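Local coordinates for CBS domain protein (Sulfolobus tokodaii, PDB 2EF7) that is of unknown biochemical function but consists largely of two CBS domains, modules that in many relatives bind adenosine nucleotides and act as regulatory sensors, at residues G88-M93 with R117-A122; S76-R81 with R94-R99; I80-P85 with N109-I114. All coordinates share one frame; numbering follows the deposited sequence.

Contact 1 of 3, residues G88-M93 with R117-A122; sequences GALALM and RDITRA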
ATOM      1  N   GLY A  88       3.612   8.138 -19.202  1.00 27.42           N
ATOM      2  CA  GLY A  88       3.599   9.543 -19.549  1.00 28.04           C
ATOM      3  C   GLY A  88       3.117  10.327 -18.343  1.00 24.22           C
ATOM      4  O   GLY A  88       3.688  11.361 -17.980  1.00 24.86           O
ATOM      5  N   ALA A  89       2.051   9.835 -17.722  1.00 24.59           N
ATOM      6  CA  ALA A  89       1.508  10.479 -16.534  1.00 30.95           C
ATOM      7  C   ALA A  89       2.588  10.443 -15.444  1.00 28.36           C
ATOM      8  O   ALA A  89       2.774  11.408 -14.703  1.00 30.08           O
ATOM      9  CB  ALA A  89       0.254   9.742 -16.064  1.00 24.03           C
ATOM     10  N   LEU A  90       3.303   9.324 -15.366  1.00 32.24           N
ATOM     11  CA  LEU A  90       4.369   9.158 -14.386  1.00 30.50           C
ATOM     12  C   LEU A  90       5.473  10.192 -14.583  1.00 28.09           C
ATOM     13  O   LEU A  90       5.957  10.801 -13.625  1.00 24.71           O
ATOM     14  CB  LEU A  90       4.981   7.766 -14.501  1.00 26.98           C
ATOM     15  CG  LEU A  90       6.095   7.480 -13.493  1.00 28.48           C
ATOM     16  CD1 LEU A  90       5.576   7.633 -12.074  1.00 25.26           C
ATOM     17  CD2 LEU A  90       6.615   6.072 -13.720  1.00 26.21           C
ATOM     18  N   ALA A  91       5.884  10.385 -15.827  1.00 24.82           N
ATOM     19  CA  ALA A  91       6.942  11.339 -16.104  1.00 25.17           C
ATOM     20  C   ALA A  91       6.519  12.747 -15.706  1.00 28.97           C
ATOM     21  O   ALA A  91       7.338  13.523 -15.214  1.00 29.06           O
ATOM     22  CB  ALA A  91       7.317  11.294 -17.570  1.00 20.31           C
ATOM     23  N   LEU A  92       5.240  13.072 -15.898  1.00 29.12           N
ATOM     24  CA  LEU A  92       4.742  14.400 -15.562  1.00 30.74           C
ATOM     25  C   LEU A  92       4.674  14.584 -14.047  1.00 28.05           C
ATOM     26  O   LEU A  92       4.993  15.650 -13.532  1.00 29.92           O
ATOM     27  CB  LEU A  92       3.360  14.628 -16.192  1.00 32.68           C
ATOM     28  CG  LEU A  92       3.043  16.065 -16.613  1.00 34.53           C
ATOM     29  CD1 LEU A  92       4.107  16.546 -17.583  1.00 37.97           C
ATOM     30  CD2 LEU A  92       1.676  16.136 -17.267  1.00 35.83           C
HETATM   31  N   MSE A  93       4.258  13.541 -13.337  1.00 25.13           N
HETATM   32  CA  MSE A  93       4.182  13.602 -11.885  1.00 30.58           C
HETATM   33  C   MSE A  93       5.575  13.841 -11.282  1.00 30.56           C
HETATM   34  O   MSE A  93       5.746  14.716 -10.423  1.00 31.80           O
HETATM   35  CB  MSE A  93       3.585  12.302 -11.337  1.00 25.63           C
HETATM   36  CG  MSE A  93       2.084  12.176 -11.552  1.00 39.58           C
HETATM   37 SE   MSE A  93       1.407  10.421 -11.118  1.00 51.32          SE
HETATM   38  CE  MSE A  93      -0.113  10.395 -12.307  1.00 53.64           C
ATOM     39  N   ARG A 117      -0.698   6.102  -7.221  1.00 42.09           N
ATOM     40  CA  ARG A 117      -1.090   4.753  -6.821  1.00 41.89           C
ATOM     41  C   ARG A 117      -1.754   4.032  -7.981  1.00 39.44           C
ATOM     42  O   ARG A 117      -1.656   2.805  -8.096  1.00 36.86           O
ATOM     43  CB  ARG A 117      -2.048   4.779  -5.625  1.00 45.65           C
ATOM     44  CG  ARG A 117      -1.445   5.326  -4.341  1.00 57.72           C
ATOM     45  CD  ARG A 117      -0.088   4.701  -4.037  1.00 62.68           C
ATOM     46  NE  ARG A 117       0.415   5.107  -2.725  1.00 72.47           N
ATOM     47  CZ  ARG A 117       1.696   5.075  -2.365  1.00 77.50           C
ATOM     48  NH1 ARG A 117       2.621   4.659  -3.222  1.00 80.26           N
ATOM     49  NH2 ARG A 117       2.053   5.454  -1.145  1.00 82.90           N
ATOM     50  N   ASP A 118      -2.446   4.791  -8.834  1.00 35.06           N
ATOM     51  CA  ASP A 118      -3.100   4.194  -9.995  1.00 33.01           C
ATOM     52  C   ASP A 118      -2.008   3.657 -10.918  1.00 31.05           C
ATOM     53  O   ASP A 118      -2.174   2.618 -11.553  1.00 27.39           O
ATOM     54  CB  ASP A 118      -3.934   5.225 -10.760  1.00 33.73           C
ATOM     55  CG  ASP A 118      -5.182   5.645 -10.011  1.00 41.97           C
ATOM     56  OD1 ASP A 118      -5.910   4.756  -9.513  1.00 42.99           O
ATOM     57  OD2 ASP A 118      -5.443   6.865  -9.936  1.00 32.85           O
ATOM     58  N   ILE A 119      -0.891   4.381 -10.978  1.00 29.78           N
ATOM     59  CA  ILE A 119       0.233   3.997 -11.823  1.00 32.18           C
ATOM     60  C   ILE A 119       0.890   2.686 -11.388  1.00 32.50           C
ATOM     61  O   ILE A 119       1.133   1.808 -12.213  1.00 34.85           O
ATOM     62  CB  ILE A 119       1.286   5.123 -11.872  1.00 33.57           C
ATOM     63  CG1 ILE A 119       0.653   6.371 -12.508  1.00 41.09           C
ATOM     64  CG2 ILE A 119       2.512   4.668 -12.664  1.00 25.51           C
ATOM     65  CD1 ILE A 119       1.589   7.541 -12.659  1.00 45.51           C
ATOM     66  N   THR A 120       1.169   2.545 -10.099  1.00 34.98           N
ATOM     67  CA  THR A 120       1.779   1.309  -9.609  1.00 39.72           C
ATOM     68  C   THR A 120       0.819   0.130  -9.738  1.00 38.93           C
ATOM     69  O   THR A 120       1.252  -1.006  -9.922  1.00 44.13           O
ATOM     70  CB  THR A 120       2.225   1.435  -8.143  1.00 38.16           C
ATOM     71  OG1 THR A 120       1.146   1.948  -7.355  1.00 44.48           O
ATOM     72  CG2 THR A 120       3.425   2.358  -8.035  1.00 39.89           C
ATOM     73  N   ARG A 121      -0.482   0.390  -9.634  1.00 35.81           N
ATOM     74  CA  ARG A 121      -1.459  -0.681  -9.779  1.00 37.01           C
ATOM     75  C   ARG A 121      -1.430  -1.163 -11.226  1.00 39.39           C
ATOM     76  O   ARG A 121      -1.536  -2.363 -11.492  1.00 39.47           O
ATOM     77  CB  ARG A 121      -2.874  -0.196  -9.431  1.00 42.61           C
ATOM     78  CG  ARG A 121      -3.948  -1.255  -9.675  1.00 37.53           C
ATOM     79  CD  ARG A 121      -5.311  -0.870  -9.098  1.00 49.18           C
ATOM     80  NE  ARG A 121      -6.101   0.005  -9.965  1.00 53.83           N
ATOM     81  CZ  ARG A 121      -6.074   1.333  -9.926  1.00 53.59           C
ATOM     82  NH1 ARG A 121      -5.293   1.957  -9.057  1.00 59.68           N
ATOM     83  NH2 ARG A 121      -6.838   2.037 -10.752  1.00 51.63           N
ATOM     84  N   ALA A 122      -1.292  -0.217 -12.154  1.00 32.84           N
ATOM     85  CA  ALA A 122      -1.226  -0.536 -13.575  1.00 34.42           C
ATOM     86  C   ALA A 122       0.039  -1.353 -13.862  1.00 35.54           C
ATOM     87  O   ALA A 122       0.036  -2.248 -14.714  1.00 34.29           O
ATOM     88  CB  ALA A 122      -1.218   0.748 -14.401  1.00 30.54           C
TER

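Contact 2 of 3, residues S76-R81 with R94-R99; sequences SLITIR and RQFNIR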
ATOM      1  N   SER A  76      -3.267  25.481 -10.746  1.00 31.27           N
ATOM      2  CA  SER A  76      -2.501  24.475 -11.480  1.00 31.94           C
ATOM      3  C   SER A  76      -3.103  24.169 -12.839  1.00 30.86           C
ATOM      4  O   SER A  76      -4.303  23.914 -12.961  1.00 25.13           O
ATOM      5  CB  SER A  76      -2.405  23.174 -10.690  1.00 36.64           C
ATOM      6  OG  SER A  76      -1.754  22.188 -11.473  1.00 34.88           O
ATOM      7  N   LEU A  77      -2.251  24.182 -13.857  1.00 32.56           N
ATOM      8  CA  LEU A  77      -2.684  23.907 -15.215  1.00 34.10           C
ATOM      9  C   LEU A  77      -2.071  22.605 -15.713  1.00 30.88           C
ATOM     10  O   LEU A  77      -2.285  22.218 -16.859  1.00 34.97           O
ATOM     11  CB  LEU A  77      -2.290  25.068 -16.141  1.00 33.30           C
ATOM     12  CG  LEU A  77      -2.983  26.417 -15.900  1.00 34.05           C
ATOM     13  CD1 LEU A  77      -2.315  27.512 -16.726  1.00 33.07           C
ATOM     14  CD2 LEU A  77      -4.451  26.304 -16.270  1.00 27.43           C
ATOM     15  N   ILE A  78      -1.322  21.922 -14.849  1.00 32.42           N
ATOM     16  CA  ILE A  78      -0.690  20.658 -15.229  1.00 28.32           C
ATOM     17  C   ILE A  78      -1.778  19.597 -15.436  1.00 28.57           C
ATOM     18  O   ILE A  78      -2.564  19.322 -14.529  1.00 33.19           O
ATOM     19  CB  ILE A  78       0.296  20.139 -14.139  1.00 31.82           C
ATOM     20  CG1 ILE A  78       1.095  21.293 -13.529  1.00 37.08           C
ATOM     21  CG2 ILE A  78       1.266  19.132 -14.749  1.00 31.40           C
ATOM     22  CD1 ILE A  78       1.873  22.114 -14.526  1.00 37.39           C
ATOM     23  N   THR A  79      -1.822  19.007 -16.625  1.00 18.13           N
ATOM     24  CA  THR A  79      -2.806  17.979 -16.932  1.00 18.60           C
ATOM     25  C   THR A  79      -2.182  16.921 -17.831  1.00 20.47           C
ATOM     26  O   THR A  79      -1.103  17.131 -18.392  1.00 24.68           O
ATOM     27  CB  THR A  79      -4.013  18.542 -17.708  1.00 26.10           C
ATOM     28  OG1 THR A  79      -3.576  18.960 -19.005  1.00 28.83           O
ATOM     29  CG2 THR A  79      -4.635  19.731 -16.981  1.00 32.19           C
ATOM     30  N   ILE A  80      -2.878  15.796 -17.977  1.00 20.32           N
ATOM     31  CA  ILE A  80      -2.435  14.710 -18.839  1.00 22.89           C
ATOM     32  C   ILE A  80      -3.645  14.217 -19.644  1.00 29.61           C
ATOM     33  O   ILE A  80      -4.754  14.123 -19.114  1.00 26.24           O
ATOM     34  CB  ILE A  80      -1.851  13.536 -18.018  1.00 26.44           C
ATOM     35  CG1 ILE A  80      -1.199  12.517 -18.956  1.00 23.45           C
ATOM     36  CG2 ILE A  80      -2.933  12.894 -17.160  1.00 16.71           C
ATOM     37  CD1 ILE A  80       0.165  12.970 -19.479  1.00 29.92           C
ATOM     38  N   ARG A  81      -3.445  13.923 -20.928  1.00 26.96           N
ATOM     39  CA  ARG A  81      -4.541  13.428 -21.761  1.00 28.05           C
ATOM     40  C   ARG A  81      -4.898  11.994 -21.389  1.00 28.35           C
ATOM     41  O   ARG A  81      -4.033  11.213 -20.999  1.00 24.53           O
ATOM     42  CB  ARG A  81      -4.166  13.495 -23.244  1.00 32.03           C
ATOM     43  CG  ARG A  81      -3.943  14.900 -23.760  1.00 42.20           C
ATOM     44  CD  ARG A  81      -3.921  14.928 -25.276  1.00 56.84           C
ATOM     45  NE  ARG A  81      -3.948  16.296 -25.788  1.00 66.08           N
ATOM     46  CZ  ARG A  81      -4.056  16.612 -27.075  1.00 69.37           C
ATOM     47  NH1 ARG A  81      -4.150  15.656 -27.992  1.00 67.03           N
ATOM     48  NH2 ARG A  81      -4.069  17.888 -27.446  1.00 68.04           N
ATOM     49  N   ARG A  94       6.564  13.070 -11.731  1.00 28.89           N
ATOM     50  CA  ARG A  94       7.935  13.217 -11.235  1.00 31.83           C
ATOM     51  C   ARG A  94       8.436  14.626 -11.516  1.00 32.64           C
ATOM     52  O   ARG A  94       8.950  15.305 -10.628  1.00 32.77           O
ATOM     53  CB  ARG A  94       8.874  12.209 -11.910  1.00 30.21           C
ATOM     54  CG  ARG A  94       8.596  10.749 -11.560  1.00 48.32           C
ATOM     55  CD  ARG A  94       9.525   9.784 -12.306  1.00 53.37           C
ATOM     56  NE  ARG A  94      10.929   9.942 -11.926  1.00 62.40           N
ATOM     57  CZ  ARG A  94      11.913   9.154 -12.352  1.00 69.11           C
ATOM     58  NH1 ARG A  94      13.163   9.371 -11.956  1.00 67.06           N
ATOM     59  NH2 ARG A  94      11.648   8.145 -13.172  1.00 71.88           N
ATOM     60  N   GLN A  95       8.272  15.066 -12.759  1.00 29.54           N
ATOM     61  CA  GLN A  95       8.713  16.396 -13.166  1.00 32.01           C
ATOM     62  C   GLN A  95       8.194  17.511 -12.268  1.00 31.55           C
ATOM     63  O   GLN A  95       8.927  18.441 -11.956  1.00 31.08           O
ATOM     64  CB  GLN A  95       8.284  16.691 -14.612  1.00 35.00           C
ATOM     65  CG  GLN A  95       8.841  18.004 -15.144  1.00 30.11           C
ATOM     66  CD  GLN A  95       8.602  18.195 -16.631  1.00 32.23           C
ATOM     67  OE1 GLN A  95       8.789  17.271 -17.423  1.00 31.22           O
ATOM     68  NE2 GLN A  95       8.207  19.402 -17.021  1.00 23.04           N
ATOM     69  N   PHE A  96       6.932  17.411 -11.857  1.00 33.76           N
ATOM     70  CA  PHE A  96       6.312  18.433 -11.023  1.00 33.65           C
ATOM     71  C   PHE A  96       6.142  18.033  -9.565  1.00 34.50           C
ATOM     72  O   PHE A  96       5.459  18.712  -8.801  1.00 36.75           O
ATOM     73  CB  PHE A  96       4.963  18.814 -11.625  1.00 30.04           C
ATOM     74  CG  PHE A  96       5.083  19.580 -12.905  1.00 33.57           C
ATOM     75  CD1 PHE A  96       5.334  20.950 -12.887  1.00 33.09           C
ATOM     76  CD2 PHE A  96       5.012  18.930 -14.127  1.00 24.44           C
ATOM     77  CE1 PHE A  96       5.517  21.656 -14.067  1.00 34.31           C
ATOM     78  CE2 PHE A  96       5.194  19.629 -15.315  1.00 27.05           C
ATOM     79  CZ  PHE A  96       5.447  20.994 -15.287  1.00 31.73           C
ATOM     80  N   ASN A  97       6.765  16.921  -9.193  1.00 38.92           N
ATOM     81  CA  ASN A  97       6.712  16.412  -7.827  1.00 43.42           C
ATOM     82  C   ASN A  97       5.296  16.420  -7.251  1.00 40.88           C
ATOM     83  O   ASN A  97       5.066  16.955  -6.167  1.00 41.47           O
ATOM     84  CB  ASN A  97       7.655  17.235  -6.934  1.00 45.98           C
ATOM     85  CG  ASN A  97       8.114  16.469  -5.699  1.00 57.65           C
ATOM     86  OD1 ASN A  97       8.629  15.350  -5.800  1.00 60.78           O
ATOM     87  ND2 ASN A  97       7.942  17.074  -4.527  1.00 59.35           N
ATOM     88  N   ILE A  98       4.351  15.832  -7.983  1.00 38.58           N
ATOM     89  CA  ILE A  98       2.963  15.757  -7.529  1.00 34.04           C
ATOM     90  C   ILE A  98       2.395  14.342  -7.657  1.00 35.99           C
ATOM     91  O   ILE A  98       2.773  13.587  -8.552  1.00 35.08           O
ATOM     92  CB  ILE A  98       2.063  16.759  -8.290  1.00 40.69           C
ATOM     93  CG1 ILE A  98       2.235  16.581  -9.801  1.00 38.49           C
ATOM     94  CG2 ILE A  98       2.401  18.187  -7.866  1.00 32.76           C
ATOM     95  CD1 ILE A  98       1.415  17.563 -10.622  1.00 46.46           C
ATOM     96  N   ARG A  99       1.477  14.005  -6.754  1.00 30.48           N
ATOM     97  CA  ARG A  99       0.853  12.686  -6.679  1.00 35.02           C
ATOM     98  C   ARG A  99      -0.444  12.504  -7.453  1.00 29.59           C
ATOM     99  O   ARG A  99      -0.887  11.377  -7.648  1.00 32.19           O
ATOM    100  CB  ARG A  99       0.609  12.327  -5.208  1.00 32.17           C
ATOM    101  CG  ARG A  99       1.886  12.323  -4.382  1.00 41.44           C
ATOM    102  CD  ARG A  99       1.645  12.219  -2.882  1.00 47.00           C
ATOM    103  NE  ARG A  99       2.902  12.400  -2.157  1.00 62.02           N
ATOM    104  CZ  ARG A  99       3.023  12.416  -0.832  1.00 66.76           C
ATOM    105  NH1 ARG A  99       1.953  12.260  -0.063  1.00 69.88           N
ATOM    106  NH2 ARG A  99       4.218  12.592  -0.276  1.00 67.61           N
TER

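Contact 3 of 3, residues I80-P85 with N109-I114; sequences IREDSP and NLKGII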
ATOM      1  N   ILE A  80      -2.878  15.796 -17.977  1.00 20.32           N
ATOM      2  CA  ILE A  80      -2.435  14.710 -18.839  1.00 22.89           C
ATOM      3  C   ILE A  80      -3.645  14.217 -19.644  1.00 29.61           C
ATOM      4  O   ILE A  80      -4.754  14.123 -19.114  1.00 26.24           O
ATOM      5  CB  ILE A  80      -1.851  13.536 -18.018  1.00 26.44           C
ATOM      6  CG1 ILE A  80      -1.199  12.517 -18.956  1.00 23.45           C
ATOM      7  CG2 ILE A  80      -2.933  12.894 -17.160  1.00 16.71           C
ATOM      8  CD1 ILE A  80       0.165  12.970 -19.479  1.00 29.92           C
ATOM      9  N   ARG A  81      -3.445  13.923 -20.928  1.00 26.96           N
ATOM     10  CA  ARG A  81      -4.541  13.428 -21.761  1.00 28.05           C
ATOM     11  C   ARG A  81      -4.898  11.994 -21.389  1.00 28.35           C
ATOM     12  O   ARG A  81      -4.033  11.213 -20.999  1.00 24.53           O
ATOM     13  CB  ARG A  81      -4.166  13.495 -23.244  1.00 32.03           C
ATOM     14  CG  ARG A  81      -3.943  14.900 -23.760  1.00 42.20           C
ATOM     15  CD  ARG A  81      -3.921  14.928 -25.276  1.00 56.84           C
ATOM     16  NE  ARG A  81      -3.948  16.296 -25.788  1.00 66.08           N
ATOM     17  CZ  ARG A  81      -4.056  16.612 -27.075  1.00 69.37           C
ATOM     18  NH1 ARG A  81      -4.150  15.656 -27.992  1.00 67.03           N
ATOM     19  NH2 ARG A  81      -4.069  17.888 -27.446  1.00 68.04           N
ATOM     20  N   GLU A  82      -6.174  11.644 -21.517  1.00 22.70           N
ATOM     21  CA  GLU A  82      -6.629  10.297 -21.178  1.00 29.60           C
ATOM     22  C   GLU A  82      -6.059   9.237 -22.115  1.00 29.69           C
ATOM     23  O   GLU A  82      -5.970   8.061 -21.751  1.00 24.70           O
ATOM     24  CB  GLU A  82      -8.162  10.228 -21.194  1.00 30.90           C
ATOM     25  CG  GLU A  82      -8.797  10.759 -22.464  1.00 33.55           C
ATOM     26  CD  GLU A  82     -10.312  10.605 -22.467  1.00 39.01           C
ATOM     27  OE1 GLU A  82     -10.883  10.318 -21.395  1.00 35.03           O
ATOM     28  OE2 GLU A  82     -10.929  10.778 -23.539  1.00 34.81           O
ATOM     29  N   ASP A  83      -5.676   9.653 -23.319  1.00 26.89           N
ATOM     30  CA  ASP A  83      -5.100   8.716 -24.280  1.00 34.72           C
ATOM     31  C   ASP A  83      -3.617   8.491 -24.025  1.00 31.06           C
ATOM     32  O   ASP A  83      -2.992   7.699 -24.710  1.00 29.44           O
ATOM     33  CB  ASP A  83      -5.279   9.213 -25.725  1.00 36.30           C
ATOM     34  CG  ASP A  83      -6.703   9.071 -26.218  1.00 49.82           C
ATOM     35  OD1 ASP A  83      -7.400   8.135 -25.767  1.00 48.91           O
ATOM     36  OD2 ASP A  83      -7.119   9.883 -27.072  1.00 60.40           O
ATOM     37  N   SER A  84      -3.054   9.199 -23.049  1.00 27.06           N
ATOM     38  CA  SER A  84      -1.625   9.063 -22.733  1.00 24.68           C
ATOM     39  C   SER A  84      -1.259   7.733 -22.102  1.00 24.54           C
ATOM     40  O   SER A  84      -2.049   7.142 -21.357  1.00 22.63           O
ATOM     41  CB  SER A  84      -1.167  10.138 -21.750  1.00 22.15           C
ATOM     42  OG  SER A  84      -1.389  11.441 -22.257  1.00 33.51           O
ATOM     43  N   PRO A  85      -0.038   7.250 -22.391  1.00 25.14           N
ATOM     44  CA  PRO A  85       0.423   5.987 -21.815  1.00 22.98           C
ATOM     45  C   PRO A  85       0.645   6.264 -20.324  1.00 27.41           C
ATOM     46  O   PRO A  85       0.933   7.394 -19.933  1.00 24.05           O
ATOM     47  CB  PRO A  85       1.744   5.730 -22.538  1.00 23.06           C
ATOM     48  CG  PRO A  85       1.549   6.410 -23.866  1.00 30.88           C
ATOM     49  CD  PRO A  85       0.864   7.701 -23.466  1.00 20.10           C
ATOM     50  N   ASN A 109     -11.047  19.145 -21.939  1.00 28.10           N
ATOM     51  CA  ASN A 109     -12.090  19.016 -20.930  1.00 30.72           C
ATOM     52  C   ASN A 109     -11.809  17.946 -19.889  1.00 33.69           C
ATOM     53  O   ASN A 109     -11.312  16.865 -20.208  1.00 25.90           O
ATOM     54  CB  ASN A 109     -13.434  18.729 -21.602  1.00 35.69           C
ATOM     55  CG  ASN A 109     -13.870  19.853 -22.523  1.00 40.63           C
ATOM     56  OD1 ASN A 109     -13.926  21.017 -22.123  1.00 43.16           O
ATOM     57  ND2 ASN A 109     -14.179  19.509 -23.765  1.00 49.76           N
ATOM     58  N   LEU A 110     -12.153  18.254 -18.642  1.00 26.99           N
ATOM     59  CA  LEU A 110     -11.944  17.348 -17.517  1.00 26.90           C
ATOM     60  C   LEU A 110     -12.673  16.014 -17.702  1.00 29.93           C
ATOM     61  O   LEU A 110     -13.861  15.991 -18.035  1.00 27.52           O
ATOM     62  CB  LEU A 110     -12.410  18.024 -16.224  1.00 27.24           C
ATOM     63  CG  LEU A 110     -12.218  17.298 -14.891  1.00 27.82           C
ATOM     64  CD1 LEU A 110     -10.729  17.022 -14.630  1.00 19.86           C
ATOM     65  CD2 LEU A 110     -12.800  18.171 -13.785  1.00 24.66           C
ATOM     66  N   LYS A 111     -11.952  14.910 -17.496  1.00 24.82           N
ATOM     67  CA  LYS A 111     -12.520  13.564 -17.633  1.00 23.55           C
ATOM     68  C   LYS A 111     -12.293  12.706 -16.392  1.00 25.80           C
ATOM     69  O   LYS A 111     -13.040  11.765 -16.140  1.00 27.25           O
ATOM     70  CB  LYS A 111     -11.917  12.844 -18.851  1.00 28.09           C
ATOM     71  CG  LYS A 111     -12.378  13.377 -20.204  1.00 36.17           C
ATOM     72  CD  LYS A 111     -13.832  13.015 -20.455  1.00 44.01           C
ATOM     73  CE  LYS A 111     -14.400  13.773 -21.636  1.00 55.29           C
ATOM     74  NZ  LYS A 111     -15.832  13.429 -21.861  1.00 55.62           N
ATOM     75  N   GLY A 112     -11.250  13.016 -15.629  1.00 23.32           N
ATOM     76  CA  GLY A 112     -10.961  12.249 -14.433  1.00 22.50           C
ATOM     77  C   GLY A 112      -9.708  12.710 -13.710  1.00 22.03           C
ATOM     78  O   GLY A 112      -9.164  13.780 -14.005  1.00 25.66           O
ATOM     79  N   ILE A 113      -9.255  11.888 -12.765  1.00 25.75           N
ATOM     80  CA  ILE A 113      -8.065  12.149 -11.961  1.00 26.27           C
ATOM     81  C   ILE A 113      -7.263  10.854 -11.878  1.00 30.51           C
ATOM     82  O   ILE A 113      -7.836   9.799 -11.614  1.00 25.34           O
ATOM     83  CB  ILE A 113      -8.441  12.561 -10.508  1.00 30.54           C
ATOM     84  CG1 ILE A 113      -9.138  13.915 -10.511  1.00 35.21           C
ATOM     85  CG2 ILE A 113      -7.196  12.602  -9.628  1.00 32.15           C
ATOM     86  CD1 ILE A 113      -8.295  15.021 -11.085  1.00 49.78           C
ATOM     87  N   ILE A 114      -5.952  10.941 -12.111  1.00 25.98           N
ATOM     88  CA  ILE A 114      -5.060   9.780 -12.051  1.00 27.39           C
ATOM     89  C   ILE A 114      -4.021  10.042 -10.963  1.00 28.27           C
ATOM     90  O   ILE A 114      -3.475  11.138 -10.876  1.00 26.79           O
ATOM     91  CB  ILE A 114      -4.326   9.530 -13.417  1.00 28.47           C
ATOM     92  CG1 ILE A 114      -3.490   8.251 -13.345  1.00 31.44           C
ATOM     93  CG2 ILE A 114      -3.407  10.688 -13.765  1.00 21.91           C
ATOM     94  CD1 ILE A 114      -4.158   7.055 -13.950  1.00 28.03           C
TER

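Contact 1 of 3, residues G88-M93 with R117-A122
Ile119 holds CG1 anti to its own carbonyl carbon (chi1 -63°) and continues in a stretched chain, so that CD1 becomes a blunt end aimed at helix 86-96. Met93, present in the crystal as selenomethionine, sets its CG the same way (chi1 -74°) and runs out extended, and the two side chains reach toward each other tip to tip. SE of Met93 lies 3.3 Å from CD1 of Ile119; Met93 CE is modelled closer to that methyl than carbon atoms usually pack, and its exact place is doubtful. Leu90 meets the same methyl with its CB, 3.9 Å from Ile119 CD1, and with its own CD1 at 4.0 Å, the two side chains crossing at a slant, while Ala89 CB is a looser neighbour. One methyl is therefore received by three residues of a single helix, a purely apolar and fully buried fit. The axes of the short segments approach to 10.4 Å, with an angle of 142° between their directions. These are the two helices of the beta-alpha-beta-beta-alpha CBS fold: Ile116 and Ile86 extend their interface, Leu101 of strand 100-104 lies against Met93, and Met130 of a second subunit also packs on Met93.

Contact 2 of 3, residues S76-R81 with R94-R99
Ile78 approaches the ring of Phe96 with two methyl groups, and the main interaction between 76-81 and 94-99 is CH-pi. CD1 of Ile78 stands over one face, 3.9 Å from the centroid of the Phe96 ring and 18° off its normal, with CE1 as its nearest ring atom. CG2 of Ile78 comes nearer the rim, 3.8 Å from CD2 of Phe96. CG1 lies beside the backbone N and CG2 anti to it (chi1 -40°), a setting that lets the two branches bring their methyls to different parts of the ring.

Apolar packing between aliphatic groups is a lighter component: CG2 of Ile78 is 4.4 Å from CD1 of Ile98, so the same methyl touches an aromatic and an aliphatic neighbour. Leu92 and Leu101 continue this apolar surface around Ile78.

The polar bonds are local to each chain section and do not link the two segments. Ser76 OG receives a weak bond from Ile78 N. Asn97, with positive phi, forms a Schellman motif at the C-terminal turn: its N bonds to Arg94 O at 3.1 Å, and Ile98 N probably bonds to Met93 O, a turn that directs Ile98 back toward Ile78.

Cut back to an alanine, Ile78 would lose both methyls, and the Phe96 face is likely to be left without this cover and the ring freer to turn.

Within this beta-alpha-beta unit, dispersion and a CH-pi contact, without charge or a hydrogen bond between the segments, hold the approach to strand 80-81 against the C-terminal end of helix 86-96, so the fit depends on shape rather than on polar pairing.

Contact 3 of 3, residues I80-P85 with N109-I114
The carboxylate of Glu82 rests on the aliphatic stem of Lys111 and not on its ammonium group: OE1 of Glu82 lies 3.6 Å from Lys111 CG and 3.7 Å from Lys111 CB. The opposite charges stay apart, with Glu82 OE2 and Lys111 NZ separated by 5.8 Å, so any attraction between them is probably weak and long-range. Conformation explains the mismatch. Glu82 places CG between its backbone N and carbonyl carbon (chi1 52°) and then extends, whereas Lys111 bends at chi2 (-71°) and carries its ammonium group away from the carboxylate. A long, weak ion pair joins Glu82 OE1 to Lys7 NZ.

Deeper in the domain the chemistry turns apolar. Ile80 and Ile114 touch methyl to methyl, CG2 of the one 4.1 Å from CG2 of the other, while the end of Ile80 leads away from the strand opposite.

The segment that presents Glu82 is shaped by a type I turn from Arg81 to Ser84. Arg81 O accepts two bonds from the same face of its plane, one from Ser84 N at 3.0 Å and one from Ser84 OG at 2.9 Å, which fixes the turn just ahead of Pro85, the N-cap of helix 86-96. On the other segment, Lys111 and Gly112 form a classic beta bulge facing Val103.

Strands 80-81 and 110-115 are the outermost strands of the three-stranded sheet, and strand 100-104 runs between them. The side chains of this contact therefore meet across the central strand, with Val103 next to Ile80, Glu82 and Ile114, while Leu92 and Met93 of helix 86-96 cover Ile80 and Ile114, respectively.

All three contacts belong to the second CBS domain, and their chemistry follows the elements being joined and not depth alone. Contact 1 is core, a helix-helix fit of aliphatic groups and one selenium. Contact 2, at the surface, uses the same helix 86-96 but sets it against the lead-in to strand 80-81, adding an aromatic face to aliphatic packing. Contact 3 is partly buried and mixed: apolar at its inner end, while at its outer end a carboxylate lies on a lysine's aliphatic stem, the opposite charges not in contact. Contacts 2 and 3 share Ile80 and Arg81, and Met93 and Ile114 join contacts 1 and 3, helix layer to sheet. Contacts 1 and 2 also reach the second subunit; contact 3 does not.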